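Local structure of beta-lactamase (Klebsiella pneumoniae, 6KBY) at residues Ile15-Asp20 / Tyr46-Tyr50; Thr75-Thr79 / Leu237-Val241. The protein probably hydrolyses beta-lactam antibiotics to substituted beta-amino acids as a class C serine beta-lactamase, and binds adenosine monophosphate in its active site. All coordinates share one frame; numbering follows the deposited sequence.

Contact 1: residues Ile15-Asp20 / Tyr46-Tyr50; sequences IKDTVD and YIYNY
The N-terminal helix of the alpha/beta domain lies against an edge strand, 44-50, of the large antiparallel sheet, and tyrosines Tyr-46, Tyr-48 and Tyr-50 reach from strand to helix. CB of Lys-16 packs 3.5 Å from CE1 of Tyr-48, with CG of the same lysine close behind, while on the same side of the ring plane CG2 of Ile-15 lies near CE2 and CG1 of Val-19 near CD2 of Tyr-48. The Tyr-48 hydroxyl is hydrogen-bonded to Glu-12, one helical turn before Lys-16. Side chains alternate along a beta strand, which is why the three tyrosines share the helix while Ile-47 turns to helix 234-244. The axes of segments 15-20 and 46-50 run at 37° to each other and approach to 10.0 Å. At the start of the strand segment, Ile-15 CD1 touches Tyr-46 CE2 at 3.7 Å, the two side chains meeting nearly at right angles. The hydrogen bond between the two segments lies at the other end, where Tyr-50 OH donates to Asp-20 OD1 at 2.6 Å; OD1 accepts with its anti lone pair, turned away from OD2, and the carboxylate stands almost perpendicular to the ring. Lys-16, extended until a bend at chi4 (-64°), brings NZ within 2.7 Å of Asp-20 OD2 in a salt bridge, so the carboxylate is held through both oxygens.

Contact 2: residues Thr75-Thr79 / Leu237-Val241; sequences TFAAT and LLRYV
Phe-76 and Tyr-240 form an offset stack joining helix 72-86, which follows the serine of the SxxK motif, to helix 234-244, which packs on the central sheet of this class C beta-lactamase fold. The ring centroids lie 4.2 Å apart and the planes are 10° from parallel. CZ of Phe-76 sits over the centre of the tyrosine ring, whereas Tyr-240 CZ lies toward the rim of the phenylalanine. The two side chains come from opposite directions; with chi1 of Tyr-240 at -175°, CG swings away from the backbone N and the ring is carried toward helix 72-86, the segment axes approaching only to 13.7 Å. Apolar packing adds Leu-237, whose CD2 meets the edge of the Phe-76 ring in its plane, 3.9 Å from CZ.

At the phenol end, Tyr-240 OH and Thr-75 OG1 are hydrogen-bonded at 2.8 Å, with the threonine oxygen in the plane of the tyrosine ring, and OG1 is also bonded to Leu-72 O. Water 1 donates to Thr-79 OG1 and is weakly bonded to Tyr-240 OH. Thr-79 doubles the helical bond to Thr-75 O: its N and its OG1, the latter at 2.8 Å, reach that carbonyl oxygen from opposite faces of its plane.

How the contacts relate
From the N terminus, the chain runs through helix 11-30, then through strands 34-41 and 44-50, and contact 1 closes this short excursion by bringing the second strand back to the helix. Only afterwards does contact 2 open, at helix 72-86, to be closed 158 residues later by helix 234-244; the two loops are in series, neither nested nor crossed. One ties the N-terminal helix to the sheet's edge, the other joins the helix following the AMP-linked Ser-71 to a helix on the sheet. The centres of contacts 1 and 2 are about 22 Å apart, yet they touch where Ile-47 CD1 packs 4.2 Å from Leu-238 CD2.

Contact 1: residues Ile15-Asp20 / Tyr46-Tyr50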
loop_
_atom_site.group_PDB
_atom_site.type_symbol
_atom_site.label_atom_id
_atom_site.label_comp_id
_atom_site.label_asym_id
_atom_site.label_seq_id
_atom_site.Cartn_x
_atom_site.Cartn_y
_atom_site.Cartn_z
ATOM N N ILE A 15 -15.141 8.162 19.284
ATOM C CA ILE A 15 -14.160 7.522 18.414
ATOM C C ILE A 15 -12.835 7.341 19.142
ATOM O O ILE A 15 -12.218 6.269 19.088
ATOM C CB ILE A 15 -14.011 8.320 17.103
ATOM C CG1 ILE A 15 -15.328 8.291 16.326
ATOM C CG2 ILE A 15 -12.876 7.760 16.267
ATOM C CD1 ILE A 15 -15.369 9.235 15.138
ATOM N N LYS A 16 -12.388 8.373 19.857
ATOM C CA LYS A 16 -11.141 8.249 20.604
ATOM C C LYS A 16 -11.216 7.116 21.616
ATOM O O LYS A 16 -10.259 6.350 21.769
ATOM C CB LYS A 16 -10.789 9.568 21.293
ATOM C CG LYS A 16 -9.476 9.508 22.062
ATOM C CD LYS A 16 -9.093 10.865 22.620
ATOM C CE LYS A 16 -7.696 10.837 23.216
ATOM N NZ LYS A 16 -7.605 9.926 24.395
ATOM N N ASP A 17 -12.350 6.987 22.317
ATOM C CA ASP A 17 -12.502 5.896 23.275
ATOM C C ASP A 17 -12.403 4.545 22.580
ATOM O O ASP A 17 -11.729 3.628 23.066
ATOM C CB ASP A 17 -13.845 6.007 23.998
ATOM C CG ASP A 17 -13.914 7.187 24.949
ATOM O OD1 ASP A 17 -12.859 7.755 25.301
ATOM O OD2 ASP A 17 -15.044 7.537 25.357
ATOM N N THR A 18 -13.098 4.396 21.454
ATOM C CA THR A 18 -13.040 3.138 20.716
ATOM C C THR A 18 -11.615 2.812 20.303
ATOM O O THR A 18 -11.153 1.674 20.455
ATOM C CB THR A 18 -13.937 3.218 19.482
ATOM O OG1 THR A 18 -15.289 3.405 19.904
ATOM C CG2 THR A 18 -13.832 1.941 18.654
ATOM N N VAL A 19 -10.906 3.801 19.766
ATOM C CA VAL A 19 -9.550 3.563 19.273
ATOM C C VAL A 19 -8.596 3.286 20.432
ATOM O O VAL A 19 -7.861 2.293 20.420
ATOM C CB VAL A 19 -9.081 4.732 18.385
ATOM C CG1 VAL A 19 -7.646 4.507 17.914
ATOM C CG2 VAL A 19 -10.011 4.908 17.189
ATOM N N ASP A 20 -8.610 4.147 21.459
ATOM C CA ASP A 20 -7.755 3.945 22.630
ATOM C C ASP A 20 -7.942 2.551 23.216
ATOM O O ASP A 20 -6.972 1.873 23.572
ATOM C CB ASP A 20 -8.109 4.957 23.726
ATOM C CG ASP A 20 -7.608 6.363 23.459
ATOM O OD1 ASP A 20 -6.866 6.603 22.489
ATOM O OD2 ASP A 20 -7.957 7.246 24.280
ATOM N N TYR A 46 -9.398 12.487 12.322
ATOM C CA TYR A 46 -8.968 12.307 13.699
ATOM C C TYR A 46 -7.640 11.575 13.687
ATOM O O TYR A 46 -7.503 10.552 13.009
ATOM C CB TYR A 46 -10.003 11.475 14.447
ATOM C CG TYR A 46 -11.405 12.016 14.317
ATOM C CD1 TYR A 46 -11.813 13.112 15.060
ATOM C CD2 TYR A 46 -12.327 11.435 13.457
ATOM C CE1 TYR A 46 -13.097 13.619 14.951
ATOM C CE2 TYR A 46 -13.621 11.938 13.340
ATOM C CZ TYR A 46 -13.995 13.033 14.094
ATOM O OH TYR A 46 -15.268 13.556 14.012
ATOM N N ILE A 47 -6.661 12.098 14.416
ATOM C CA ILE A 47 -5.326 11.514 14.479
ATOM C C ILE A 47 -5.023 11.218 15.936
ATOM O O ILE A 47 -5.094 12.122 16.776
ATOM C CB ILE A 47 -4.259 12.484 13.935
ATOM C CG1 ILE A 47 -4.663 13.088 12.586
ATOM C CG2 ILE A 47 -2.894 11.789 13.891
ATOM C CD1 ILE A 47 -4.554 12.150 11.431
ATOM N N TYR A 48 -4.652 9.975 16.232
ATOM C CA TYR A 48 -4.339 9.547 17.591
ATOM C C TYR A 48 -2.926 8.981 17.612
ATOM O O TYR A 48 -2.609 8.065 16.845
ATOM C CB TYR A 48 -5.354 8.506 18.070
ATOM C CG TYR A 48 -6.771 9.031 17.993
ATOM C CD1 TYR A 48 -7.200 10.028 18.856
ATOM C CD2 TYR A 48 -7.671 8.561 17.044
ATOM C CE1 TYR A 48 -8.486 10.536 18.789
ATOM C CE2 TYR A 48 -8.970 9.064 16.971
ATOM C CZ TYR A 48 -9.362 10.048 17.848
ATOM O OH TYR A 48 -10.643 10.555 17.789
ATOM N N ASN A 49 -2.079 9.530 18.477
ATOM C CA ASN A 49 -0.684 9.129 18.582
ATOM C C ASN A 49 -0.436 8.456 19.922
ATOM O O ASN A 49 -0.975 8.884 20.952
ATOM C CB ASN A 49 0.226 10.341 18.436
ATOM C CG ASN A 49 0.056 11.016 17.098
ATOM O OD1 ASN A 49 -0.066 10.350 16.066
ATOM N ND2 ASN A 49 0.014 12.342 17.104
ATOM N N TYR A 50 0.392 7.415 19.905
ATOM C CA TYR A 50 0.623 6.597 21.089
ATOM C C TYR A 50 2.101 6.270 21.209
ATOM O O TYR A 50 2.724 5.847 20.233
ATOM C CB TYR A 50 -0.127 5.268 20.979
ATOM C CG TYR A 50 -1.617 5.409 20.794
ATOM C CD1 TYR A 50 -2.168 5.552 19.525
ATOM C CD2 TYR A 50 -2.474 5.385 21.886
ATOM C CE1 TYR A 50 -3.534 5.672 19.347
ATOM C CE2 TYR A 50 -3.841 5.509 21.719
ATOM C CZ TYR A 50 -4.363 5.660 20.449
ATOM O OH TYR A 50 -5.723 5.782 20.259
#

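Contact 2: residues Thr75-Thr79 / Leu237-Val241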
loop_
_atom_site.group_PDB
_atom_site.type_symbol
_atom_site.label_atom_id
_atom_site.label_comp_id
_atom_site.label_asym_id
_atom_site.label_seq_id
_atom_site.Cartn_x
_atom_site.Cartn_y
_atom_site.Cartn_z
ATOM N N THR A 75 0.875 0.604 -3.649
ATOM C CA THR A 75 -0.268 1.350 -4.162
ATOM C C THR A 75 0.165 2.651 -4.821
ATOM O O THR A 75 -0.547 3.161 -5.690
ATOM C CB THR A 75 -1.318 1.625 -3.073
ATOM O OG1 THR A 75 -0.813 2.564 -2.108
ATOM C CG2 THR A 75 -1.761 0.349 -2.377
ATOM N N PHE A 76 1.311 3.208 -4.415
ATOM C CA PHE A 76 1.836 4.393 -5.086
ATOM C C PHE A 76 2.386 4.048 -6.464
ATOM O O PHE A 76 2.214 4.819 -7.412
ATOM C CB PHE A 76 2.885 5.081 -4.208
ATOM C CG PHE A 76 2.306 5.645 -2.942
ATOM C CD1 PHE A 76 2.157 4.846 -1.820
ATOM C CD2 PHE A 76 1.836 6.947 -2.889
ATOM C CE1 PHE A 76 1.585 5.346 -0.660
ATOM C CE2 PHE A 76 1.262 7.454 -1.728
ATOM C CZ PHE A 76 1.140 6.649 -0.616
ATOM N N ALA A 77 3.043 2.894 -6.595
ATOM C CA ALA A 77 3.463 2.433 -7.914
ATOM C C ALA A 77 2.257 2.254 -8.828
ATOM O O ALA A 77 2.295 2.634 -10.005
ATOM C CB ALA A 77 4.256 1.129 -7.791
ATOM N N ALA A 78 1.167 1.693 -8.297
ATOM C CA ALA A 78 -0.051 1.540 -9.086
ATOM C C ALA A 78 -0.662 2.888 -9.435
ATOM O O ALA A 78 -1.128 3.084 -10.566
ATOM C CB ALA A 78 -1.067 0.674 -8.344
ATOM N N THR A 79 -0.714 3.815 -8.474
ATOM C CA THR A 79 -1.252 5.135 -8.782
ATOM C C THR A 79 -0.439 5.805 -9.883
ATOM O O THR A 79 -1.004 6.440 -10.779
ATOM C CB THR A 79 -1.314 5.996 -7.517
ATOM O OG1 THR A 79 -2.150 5.357 -6.541
ATOM C CG2 THR A 79 -1.906 7.368 -7.824
ATOM N N LEU A 237 -1.082 9.910 4.913
ATOM C CA LEU A 237 -1.818 8.756 4.411
ATOM C C LEU A 237 -3.320 8.935 4.545
ATOM O O LEU A 237 -4.071 8.430 3.709
ATOM C CB LEU A 237 -1.368 7.473 5.095
ATOM C CG LEU A 237 -0.029 6.934 4.608
ATOM C CD1 LEU A 237 0.372 5.726 5.445
ATOM C CD2 LEU A 237 -0.067 6.573 3.124
ATOM N N LEU A 238 -3.785 9.646 5.573
ATOM C CA LEU A 238 -5.217 9.912 5.634
ATOM C C LEU A 238 -5.648 10.805 4.478
ATOM O O LEU A 238 -6.733 10.621 3.915
ATOM C CB LEU A 238 -5.610 10.514 6.980
ATOM C CG LEU A 238 -7.116 10.489 7.276
ATOM C CD1 LEU A 238 -7.625 9.056 7.413
ATOM C CD2 LEU A 238 -7.437 11.301 8.519
ATOM N N ARG A 239 -4.807 11.770 4.099
ATOM C CA ARG A 239 -5.100 12.569 2.913
ATOM C C ARG A 239 -5.176 11.688 1.669
ATOM O O ARG A 239 -6.070 11.848 0.831
ATOM C CB ARG A 239 -4.043 13.659 2.747
ATOM C CG ARG A 239 -4.320 14.580 1.581
ATOM C CD ARG A 239 -3.367 15.766 1.498
ATOM N NE ARG A 239 -3.591 16.475 0.245
ATOM C CZ ARG A 239 -4.500 17.430 0.081
ATOM N NH1 ARG A 239 -5.262 17.815 1.099
ATOM N NH2 ARG A 239 -4.651 18.004 -1.107
ATOM N N TYR A 240 -4.255 10.731 1.551
ATOM C CA TYR A 240 -4.264 9.783 0.436
ATOM C C TYR A 240 -5.558 8.984 0.417
ATOM O O TYR A 240 -6.143 8.752 -0.651
ATOM C CB TYR A 240 -3.073 8.851 0.614
ATOM C CG TYR A 240 -2.755 7.820 -0.445
ATOM C CD1 TYR A 240 -2.536 8.173 -1.774
ATOM C CD2 TYR A 240 -2.558 6.497 -0.079
ATOM C CE1 TYR A 240 -2.165 7.224 -2.714
ATOM C CE2 TYR A 240 -2.189 5.548 -1.001
ATOM C CZ TYR A 240 -1.994 5.916 -2.318
ATOM O OH TYR A 240 -1.594 4.985 -3.253
ATOM N N VAL A 241 -6.020 8.553 1.592
ATOM C CA VAL A 241 -7.286 7.828 1.679
ATOM C C VAL A 241 -8.448 8.719 1.245
ATOM O O VAL A 241 -9.310 8.307 0.461
ATOM C CB VAL A 241 -7.469 7.268 3.101
ATOM C CG1 VAL A 241 -8.897 6.779 3.320
ATOM C CG2 VAL A 241 -6.464 6.150 3.357
HETATM O O HOH W 1 -4.429 5.040 -4.793
#